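Local coordinates for hypothetical protein (Sus scrofa, PDB 3WOC) that binds heparin as a prostate-derived glycoprotein of boar sperm with a jacalin-like lectin fold, and probably takes part in events related to sperm capacitation, at residues R78-H83 and Q121-G126; I27-F30 and L36-S39; H83-L86 and R92-S95; S46-K51 and E61-P66. All coordinates share one frame; numbering follows the deposited sequence.

Contact 1. Residues R78-H83 and Q121-G126; sequences RTFLQH and QFWLYG
F80 reaches across from the turn leading into strand 81-88 and lays its phenyl ring against the loop W123-G126, where W123 and Y125 receive it. With CG anti to its own carbonyl carbon (chi1 -57°), the ring leads with CZ and CE1. F80 CZ lies 3.6 Å from Y125 CD1, and F80 CE1 3.6 Å from Y125 N. The two rings cross obliquely, with centroids 5.6 Å apart and planes inclined by 53°. Y125 CB rests over one face of the phenyl ring near its rim, T79 CG2 over the opposite face, and L124 N approaches the edge. W123 contributes less closely: its CE3 is 4.1 Å from F80 CZ, again at a slant. L124 lies between the two aromatic residues of its loop, its CB over a face of the indole and its CG 3.6 Å above the middle of the Y125 ring. The loop is closed on itself by W123 N donating to G126 O (3.1 Å). In jacalin-related lectins the corresponding loops gather at the sugar-binding end of the prism, and the dioxane near W123 and the sulfate near Y125 are consistent with an accessible, ligand-receptive surface here, although neither is a natural ligand. The direct contact between the two segments is van der Waals only, one ring fitted against backbone amides and aromatic carbons, while backbone bonds of L81 to I37 and I127 and the bond from K38 NZ to Y125 O help to place the loops.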
# COMPACT_ATOMS: atom_id res chain seq x y z
N ARG A 78 2.34 -14.11 -4.41
CA ARG A 78 3.04 -15.18 -5.12
C ARG A 78 4.25 -14.52 -5.78
O ARG A 78 5.15 -14.05 -5.08
CB ARG A 78 2.12 -15.89 -6.11
CG ARG A 78 0.86 -16.48 -5.46
CD ARG A 78 0.09 -17.38 -6.41
NE ARG A 78 0.80 -18.64 -6.62
CZ ARG A 78 0.43 -19.59 -7.49
NH1 ARG A 78 -0.64 -19.43 -8.25
NH2 ARG A 78 1.16 -20.69 -7.59
N THR A 79 4.28 -14.47 -7.11
CA THR A 79 5.24 -13.62 -7.82
C THR A 79 4.87 -12.16 -7.59
O THR A 79 5.74 -11.31 -7.38
CB THR A 79 5.26 -13.92 -9.34
OG1 THR A 79 5.71 -15.26 -9.56
CG2 THR A 79 6.19 -12.97 -10.08
N PHE A 80 3.57 -11.88 -7.63
CA PHE A 80 3.04 -10.54 -7.45
C PHE A 80 2.27 -10.45 -6.14
O PHE A 80 1.79 -11.46 -5.63
CB PHE A 80 2.11 -10.16 -8.61
CG PHE A 80 2.76 -10.24 -9.97
CD1 PHE A 80 3.49 -9.16 -10.46
CD2 PHE A 80 2.64 -11.38 -10.75
CE1 PHE A 80 4.10 -9.23 -11.71
CE2 PHE A 80 3.24 -11.46 -12.00
CZ PHE A 80 3.97 -10.38 -12.48
N LEU A 81 2.17 -9.24 -5.60
CA LEU A 81 1.30 -8.97 -4.47
C LEU A 81 -0.13 -9.30 -4.86
O LEU A 81 -0.67 -8.74 -5.82
CB LEU A 81 1.42 -7.50 -4.04
CG LEU A 81 0.55 -7.01 -2.88
CD1 LEU A 81 0.97 -7.65 -1.56
CD2 LEU A 81 0.61 -5.50 -2.79
N GLN A 82 -0.73 -10.23 -4.11
CA GLN A 82 -2.08 -10.74 -4.41
C GLN A 82 -3.15 -10.01 -3.62
O GLN A 82 -4.12 -9.51 -4.18
CB GLN A 82 -2.17 -12.24 -4.09
CG GLN A 82 -1.43 -13.16 -5.05
CD GLN A 82 -2.11 -13.30 -6.39
OE1 GLN A 82 -3.27 -12.94 -6.57
NE2 GLN A 82 -1.38 -13.84 -7.36
N HIS A 83 -2.96 -9.95 -2.31
CA HIS A 83 -4.00 -9.52 -1.39
C HIS A 83 -3.44 -8.62 -0.30
O HIS A 83 -2.34 -8.86 0.21
CB HIS A 83 -4.69 -10.75 -0.78
CG HIS A 83 -5.68 -10.42 0.30
ND1 HIS A 83 -6.98 -10.05 0.03
CD2 HIS A 83 -5.56 -10.42 1.65
CE1 HIS A 83 -7.62 -9.84 1.17
NE2 HIS A 83 -6.78 -10.06 2.16
N GLN A 121 8.41 -2.53 -4.97
CA GLN A 121 8.92 -2.92 -6.27
C GLN A 121 7.74 -3.32 -7.15
O GLN A 121 6.82 -4.00 -6.69
CB GLN A 121 9.88 -4.11 -6.09
CG GLN A 121 10.52 -4.64 -7.36
CD GLN A 121 11.20 -5.98 -7.14
OE1 GLN A 121 12.43 -6.09 -7.25
NE2 GLN A 121 10.42 -7.00 -6.82
N PHE A 122 7.76 -2.88 -8.41
CA PHE A 122 6.75 -3.29 -9.39
C PHE A 122 7.39 -3.63 -10.73
O PHE A 122 8.46 -3.12 -11.06
CB PHE A 122 5.64 -2.25 -9.54
CG PHE A 122 6.09 -0.93 -10.09
CD1 PHE A 122 6.17 -0.73 -11.47
CD2 PHE A 122 6.40 0.13 -9.25
CE1 PHE A 122 6.57 0.50 -11.99
CE2 PHE A 122 6.80 1.35 -9.76
CZ PHE A 122 6.88 1.53 -11.13
N TRP A 123 6.74 -4.49 -11.50
CA TRP A 123 7.37 -4.98 -12.73
C TRP A 123 6.42 -5.14 -13.93
O TRP A 123 6.35 -4.25 -14.79
CB TRP A 123 8.19 -6.25 -12.44
CG TRP A 123 8.71 -6.97 -13.64
CD1 TRP A 123 9.48 -6.45 -14.64
CD2 TRP A 123 8.50 -8.35 -13.96
NE1 TRP A 123 9.76 -7.43 -15.57
CE2 TRP A 123 9.17 -8.60 -15.18
CE3 TRP A 123 7.81 -9.40 -13.35
CZ2 TRP A 123 9.17 -9.86 -15.80
CZ3 TRP A 123 7.81 -10.65 -13.96
CH2 TRP A 123 8.49 -10.87 -15.17
N LEU A 124 5.70 -6.25 -14.01
CA LEU A 124 5.01 -6.60 -15.25
C LEU A 124 3.51 -6.33 -15.20
O LEU A 124 2.99 -5.50 -15.95
CB LEU A 124 5.30 -8.07 -15.61
CG LEU A 124 4.63 -8.77 -16.79
CD1 LEU A 124 5.05 -8.19 -18.13
CD2 LEU A 124 5.01 -10.24 -16.71
N TYR A 125 2.83 -7.02 -14.29
CA TYR A 125 1.38 -6.91 -14.15
C TYR A 125 1.00 -6.11 -12.92
O TYR A 125 -0.13 -5.63 -12.81
CB TYR A 125 0.75 -8.30 -14.08
CG TYR A 125 1.02 -9.18 -15.28
CD1 TYR A 125 1.54 -10.46 -15.13
CD2 TYR A 125 0.76 -8.72 -16.57
CE1 TYR A 125 1.78 -11.27 -16.23
CE2 TYR A 125 1.00 -9.52 -17.68
CZ TYR A 125 1.52 -10.79 -17.50
OH TYR A 125 1.76 -11.59 -18.59
N GLY A 126 1.94 -5.95 -12.00
CA GLY A 126 1.66 -5.23 -10.78
C GLY A 126 2.82 -5.17 -9.83
O GLY A 126 3.98 -5.27 -10.24

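Contact 2. Residues I27-F30 and L36-S39; sequences IRVF and LIKS. With SO4 (sulfate ion), chain G.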
# COMPACT_ATOMS: atom_id res chain seq x y z
N ILE A 27 -6.71 5.30 0.96
CA ILE A 27 -5.85 4.36 0.23
C ILE A 27 -6.59 3.84 -1.01
O ILE A 27 -7.75 3.45 -0.93
CB ILE A 27 -5.38 3.20 1.16
CG1 ILE A 27 -3.94 2.77 0.85
CG2 ILE A 27 -6.39 2.05 1.16
CD1 ILE A 27 -3.74 1.93 -0.41
N ARG A 28 -5.89 3.85 -2.14
CA ARG A 28 -6.46 3.39 -3.40
C ARG A 28 -5.66 2.22 -3.96
O ARG A 28 -4.46 2.35 -4.23
CB ARG A 28 -6.50 4.55 -4.41
CG ARG A 28 -7.41 4.32 -5.61
CD ARG A 28 -7.43 5.56 -6.50
NE ARG A 28 -8.34 6.58 -6.00
CZ ARG A 28 -8.36 7.85 -6.42
NH1 ARG A 28 -7.51 8.26 -7.35
NH2 ARG A 28 -9.24 8.70 -5.91
N VAL A 29 -6.32 1.08 -4.12
CA VAL A 29 -5.69 -0.12 -4.67
C VAL A 29 -6.35 -0.50 -6.00
O VAL A 29 -7.57 -0.62 -6.08
CB VAL A 29 -5.74 -1.30 -3.67
CG1 VAL A 29 -5.22 -2.58 -4.30
CG2 VAL A 29 -4.94 -0.97 -2.41
N PHE A 30 -5.52 -0.69 -7.02
CA PHE A 30 -6.00 -1.10 -8.34
C PHE A 30 -5.80 -2.60 -8.54
O PHE A 30 -4.68 -3.11 -8.48
CB PHE A 30 -5.29 -0.31 -9.44
CG PHE A 30 -5.72 1.13 -9.51
CD1 PHE A 30 -6.60 1.55 -10.50
CD2 PHE A 30 -5.24 2.07 -8.60
CE1 PHE A 30 -7.00 2.89 -10.59
CE2 PHE A 30 -5.63 3.40 -8.67
CZ PHE A 30 -6.51 3.82 -9.67
N LEU A 36 -4.74 -9.67 -8.87
CA LEU A 36 -3.49 -9.20 -8.29
C LEU A 36 -3.49 -7.68 -8.17
O LEU A 36 -4.20 -6.98 -8.90
CB LEU A 36 -2.27 -9.70 -9.08
CG LEU A 36 -2.00 -9.28 -10.53
CD1 LEU A 36 -1.30 -7.93 -10.62
CD2 LEU A 36 -1.17 -10.34 -11.23
N ILE A 37 -2.69 -7.16 -7.24
CA ILE A 37 -2.59 -5.73 -7.03
C ILE A 37 -1.60 -5.12 -8.02
O ILE A 37 -0.43 -5.48 -8.04
CB ILE A 37 -2.26 -5.37 -5.55
CG1 ILE A 37 -3.44 -5.79 -4.66
CG2 ILE A 37 -1.95 -3.88 -5.41
CD1 ILE A 37 -3.16 -5.76 -3.17
N LYS A 38 -2.11 -4.21 -8.85
CA LYS A 38 -1.36 -3.64 -9.96
C LYS A 38 -0.62 -2.37 -9.57
O LYS A 38 0.51 -2.13 -10.03
CB LYS A 38 -2.29 -3.35 -11.14
CG LYS A 38 -2.98 -4.59 -11.70
CD LYS A 38 -3.79 -4.26 -12.95
CE LYS A 38 -2.91 -3.84 -14.13
NZ LYS A 38 -2.05 -4.94 -14.62
N SER A 39 -1.26 -1.55 -8.75
CA SER A 39 -0.70 -0.28 -8.29
C SER A 39 -1.41 0.20 -7.03
O SER A 39 -2.52 -0.25 -6.74
CB SER A 39 -0.81 0.78 -9.39
OG SER A 39 -2.15 0.98 -9.78
S SO4 G . -4.18 -8.17 -14.54
O1 SO4 G . -3.23 -8.96 -15.31
O2 SO4 G . -3.69 -8.04 -13.17
O3 SO4 G . -5.48 -8.84 -14.50
O4 SO4 G . -4.33 -6.85 -15.14
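The beta hairpin of strands 24-31 and 37-44 is joined near its loop by F30, which bonds through both its backbone N and its backbone O. F30 N donates to S39 O at 3.0 Å, and K38 N donates to F30 O at 2.8 Å; both bonds are nearly straight, with N-H...O angles of 177° and 172°. On one side V29 CG1 packs against I37, 3.7 Å from its CG2, the two branched side chains crossing at a slant. On the F30 side, S39 turns OG between its backbone N and carbonyl carbon (chi1 58°). That oxygen therefore lies 3.4 Å from F30 CB and close to the ring carbon CD2, buried among carbons and without a polar partner in the model. K38 bends twice near its end, bringing NZ to a bound sulfate, 3.0 Å from its O4; the same amine also bonds Y125 O. L36 CG lies 3.4 Å from sulfate O2, and V34 N gives the anion another bond. The ion probably comes from the crystallisation liquor, so its bearing on heparin recognition remains open. Beyond the hairpin, V29 pairs with H60 of strand 58-63, while I37 shares backbone bonds with L81 and I127, and I27 and V29 pack on F96 of strand 93-97, placing this sheet against the other two of the prism.

Contact 3. Residues H83-L86 and R92-S95; sequences HVTL and RSAS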
# COMPACT_ATOMS: atom_id res chain seq x y z
N HIS A 83 -2.96 -9.95 -2.31
CA HIS A 83 -4.00 -9.52 -1.39
C HIS A 83 -3.44 -8.62 -0.30
O HIS A 83 -2.34 -8.86 0.21
CB HIS A 83 -4.69 -10.75 -0.78
CG HIS A 83 -5.68 -10.42 0.30
ND1 HIS A 83 -6.98 -10.05 0.03
CD2 HIS A 83 -5.56 -10.42 1.65
CE1 HIS A 83 -7.62 -9.84 1.17
NE2 HIS A 83 -6.78 -10.06 2.16
N VAL A 84 -4.20 -7.59 0.05
CA VAL A 84 -3.92 -6.76 1.21
C VAL A 84 -5.22 -6.48 1.97
O VAL A 84 -6.22 -6.10 1.37
CB VAL A 84 -3.17 -5.45 0.80
CG1 VAL A 84 -3.71 -4.23 1.52
CG2 VAL A 84 -1.67 -5.60 1.04
N THR A 85 -5.20 -6.73 3.28
CA THR A 85 -6.25 -6.24 4.17
C THR A 85 -5.67 -5.30 5.23
O THR A 85 -4.81 -5.69 6.03
CB THR A 85 -7.12 -7.36 4.82
OG1 THR A 85 -7.70 -6.87 6.04
CG2 THR A 85 -6.30 -8.56 5.15
N LEU A 86 -6.15 -4.06 5.20
CA LEU A 86 -5.70 -3.01 6.10
C LEU A 86 -6.63 -2.94 7.30
O LEU A 86 -7.85 -2.92 7.14
CB LEU A 86 -5.71 -1.67 5.38
CG LEU A 86 -5.16 -1.61 3.95
CD1 LEU A 86 -5.80 -0.46 3.21
CD2 LEU A 86 -3.65 -1.47 3.95
N ARG A 92 -12.05 -1.28 11.97
CA ARG A 92 -12.45 -1.53 10.59
C ARG A 92 -11.35 -2.24 9.80
O ARG A 92 -10.16 -2.09 10.10
CB ARG A 92 -12.85 -0.23 9.89
CG ARG A 92 -14.17 0.36 10.40
CD ARG A 92 -14.39 1.79 9.93
NE ARG A 92 -14.82 1.90 8.54
CZ ARG A 92 -14.18 2.59 7.60
NH1 ARG A 92 -13.08 3.26 7.89
NH2 ARG A 92 -14.66 2.62 6.36
N SER A 93 -11.75 -3.03 8.81
CA SER A 93 -10.80 -3.67 7.90
C SER A 93 -11.29 -3.56 6.46
O SER A 93 -12.50 -3.53 6.20
CB SER A 93 -10.53 -5.12 8.28
OG SER A 93 -11.62 -5.97 7.98
N ALA A 94 -10.35 -3.47 5.52
CA ALA A 94 -10.67 -3.35 4.10
C ALA A 94 -9.80 -4.28 3.27
O ALA A 94 -8.59 -4.12 3.20
CB ALA A 94 -10.51 -1.90 3.65
N SER A 95 -10.44 -5.27 2.64
CA SER A 95 -9.74 -6.28 1.86
C SER A 95 -9.68 -5.94 0.37
O SER A 95 -10.68 -5.56 -0.24
CB SER A 95 -10.39 -7.65 2.05
OG SER A 95 -10.13 -8.16 3.34
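T85 and S95 form a non-hydrogen-bonded antiparallel pair, 4.2 Å between their CA atoms, followed by the hydrogen-bonded pair L86 and A94, and the axes of the two short strands run at 167° to each other. A94 N donates to L86 O at 3.0 Å within the carbonyl plane; the return bond, L86 N to A94 O, is longer at 3.2 Å and reaches its oxygen from above the plane. CA-H...O contacts fill in between: T85 CA is 3.3 Å from A94 O, and S93 CA is 3.1 Å from L86 O, so that each of these two carbonyl oxygens takes an N-H and a CA-H from the facing strand. On the face that carries T85 and S95, the serine OG stands 3.4 Å from T85 CB. H83 adds its ring to this side. With CG anti to the backbone N (chi1 173°), H83 CE1 comes within 3.6 Å of S95 CB, which lies at the edge of the imidazole near its plane; ND1 bonds onward to G97 O. The pairing belongs to the beta hairpin of strands 81-88 and 93-97, in which 93-97 is an outermost strand of one of the three antiparallel sheets of the beta-prism. On the other face L86 and A94 both pack on L62 of strand 58-63, L86 packing also on I70 and I73. At the turn end, R92 extends past the hairpin to a salt bridge with E68, and its NH2 bonds a dioxane molecule that probably came from the crystallisation liquor.

Contact 4. Residues S46-K51 and E61-P66; sequences SSWSEK and ELILHP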
# COMPACT_ATOMS: atom_id res chain seq x y z
N SER A 46 -6.01 15.92 1.56
CA SER A 46 -6.98 15.78 0.47
C SER A 46 -6.29 15.48 -0.87
O SER A 46 -6.96 15.26 -1.88
CB SER A 46 -7.85 17.04 0.36
OG SER A 46 -7.06 18.21 0.28
N SER A 47 -4.95 15.46 -0.85
CA SER A 47 -4.16 15.22 -2.05
C SER A 47 -3.73 13.76 -2.22
O SER A 47 -2.92 13.23 -1.43
CB SER A 47 -2.93 16.13 -2.08
OG SER A 47 -3.31 17.49 -2.27
N TRP A 48 -4.27 13.11 -3.25
CA TRP A 48 -3.85 11.78 -3.66
C TRP A 48 -2.44 11.83 -4.23
O TRP A 48 -2.08 12.79 -4.91
CB TRP A 48 -4.81 11.20 -4.70
CG TRP A 48 -6.11 10.70 -4.14
CD1 TRP A 48 -7.32 11.32 -4.19
CD2 TRP A 48 -6.32 9.46 -3.45
NE1 TRP A 48 -8.28 10.55 -3.57
CE2 TRP A 48 -7.69 9.40 -3.11
CE3 TRP A 48 -5.48 8.39 -3.08
CZ2 TRP A 48 -8.24 8.32 -2.41
CZ3 TRP A 48 -6.04 7.31 -2.39
CH2 TRP A 48 -7.41 7.29 -2.07
N SER A 49 -1.66 10.79 -3.94
CA SER A 49 -0.28 10.71 -4.41
C SER A 49 -0.20 10.34 -5.90
O SER A 49 -1.22 10.14 -6.56
CB SER A 49 0.50 9.68 -3.58
OG SER A 49 0.03 8.36 -3.82
N GLU A 50 1.02 10.26 -6.41
CA GLU A 50 1.31 9.66 -7.70
C GLU A 50 0.91 8.18 -7.69
O GLU A 50 0.93 7.53 -6.65
CB GLU A 50 2.81 9.80 -7.99
CG GLU A 50 3.28 9.28 -9.35
CD GLU A 50 4.80 9.17 -9.44
OE1 GLU A 50 5.28 8.30 -10.19
OE2 GLU A 50 5.50 9.94 -8.75
N LYS A 51 0.52 7.67 -8.86
CA LYS A 51 0.20 6.25 -9.03
C LYS A 51 1.48 5.44 -8.98
O LYS A 51 2.43 5.71 -9.73
CB LYS A 51 -0.51 6.02 -10.36
CG LYS A 51 -1.00 4.59 -10.57
CD LYS A 51 -2.51 4.47 -10.36
CE LYS A 51 -3.29 5.05 -11.54
NZ LYS A 51 -2.96 4.37 -12.83
N GLU A 61 -11.11 1.64 -2.97
CA GLU A 61 -10.70 2.61 -1.96
C GLU A 61 -11.15 2.27 -0.55
O GLU A 61 -12.27 1.79 -0.34
CB GLU A 61 -11.20 4.01 -2.33
CG GLU A 61 -10.44 4.69 -3.45
CD GLU A 61 -11.13 5.93 -3.97
OE1 GLU A 61 -10.91 6.29 -5.15
OE2 GLU A 61 -11.89 6.56 -3.21
N LEU A 62 -10.27 2.52 0.41
CA LEU A 62 -10.65 2.64 1.81
C LEU A 62 -10.46 4.10 2.18
O LEU A 62 -9.34 4.62 2.13
CB LEU A 62 -9.80 1.74 2.72
CG LEU A 62 -9.92 1.95 4.24
CD1 LEU A 62 -11.31 1.56 4.77
CD2 LEU A 62 -8.83 1.18 4.98
N ILE A 63 -11.56 4.77 2.53
CA ILE A 63 -11.50 6.16 2.96
C ILE A 63 -11.56 6.21 4.48
O ILE A 63 -12.52 5.75 5.10
CB ILE A 63 -12.60 7.03 2.30
CG1 ILE A 63 -12.56 6.92 0.76
CG2 ILE A 63 -12.50 8.49 2.75
CD1 ILE A 63 -11.21 7.28 0.11
N LEU A 64 -10.50 6.76 5.07
CA LEU A 64 -10.37 6.83 6.52
C LEU A 64 -11.19 7.97 7.11
O LEU A 64 -11.20 9.08 6.58
CB LEU A 64 -8.89 6.96 6.91
CG LEU A 64 -8.05 5.72 7.25
CD1 LEU A 64 -8.67 4.40 6.80
CD2 LEU A 64 -6.63 5.87 6.71
N HIS A 65 -11.90 7.67 8.21
CA HIS A 65 -12.59 8.68 8.99
C HIS A 65 -11.56 9.62 9.62
O HIS A 65 -10.41 9.22 9.82
CB HIS A 65 -13.43 8.03 10.10
CG HIS A 65 -14.42 7.02 9.61
ND1 HIS A 65 -15.27 7.26 8.54
CD2 HIS A 65 -14.73 5.78 10.06
CE1 HIS A 65 -16.03 6.20 8.35
NE2 HIS A 65 -15.73 5.29 9.26
N PRO A 66 -11.95 10.88 9.92
CA PRO A 66 -11.02 11.76 10.62
C PRO A 66 -10.62 11.15 11.97
O PRO A 66 -11.49 10.72 12.73
CB PRO A 66 -11.83 13.05 10.82
CG PRO A 66 -12.89 13.00 9.77
CD PRO A 66 -13.23 11.55 9.63
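E61 OE1 takes a salt bridge from R28 NE, while the carboxylate carbon beside it leans on the indole of W48. E61 CD is 4.1 Å from W48 CZ2, and the carboxylate plane is turned 48° from that of the indole. R28 also makes a cation-pi contact with W48, and so bridges the two residues. The neighbouring positive charge probably favours the ionised form of E61. I63, two residues on, brings CD1 to 4.0 Å from the same W48 CZ2, at the edge of the indole and close to its plane. The ring reaches them because W48 sets CG anti to its carbonyl carbon (chi1 -77°), pointing the benzo end across a backbone gap of 11.6 Å between the CA atoms of W48 and E61. Strands 47-53 and 58-63 are the two outermost strands of a four-stranded antiparallel sheet, and W48 spans the inner strands 37-44 and 24-31, packing on Q41 and R43 as it goes. L62, between E61 and I63, turns instead to A94 and F96 of strand 93-97 in the neighbouring sheet.

In the fold
From the N terminus, contact 2 comes first and closes the short hairpin loop between strands 24-31 and 37-44. Contact 4 follows, spanning the edges of that same sheet from 46-51 to 61-66, and meets contact 2 through R28 and I27. Contacts 1 and 3 both start from strand 81-88 and share H83: contact 3 closes the small hairpin to 92-95, and its loop nests inside the wider one closed by contact 1 at 121-126. Contact 1 touches contact 2 through L81 and Y125, contact 3 touches contact 4 through R92 and A94, and contacts 1 and 4 lie on opposite sides of the chain's centre. Together they involve all three sheets of the prism.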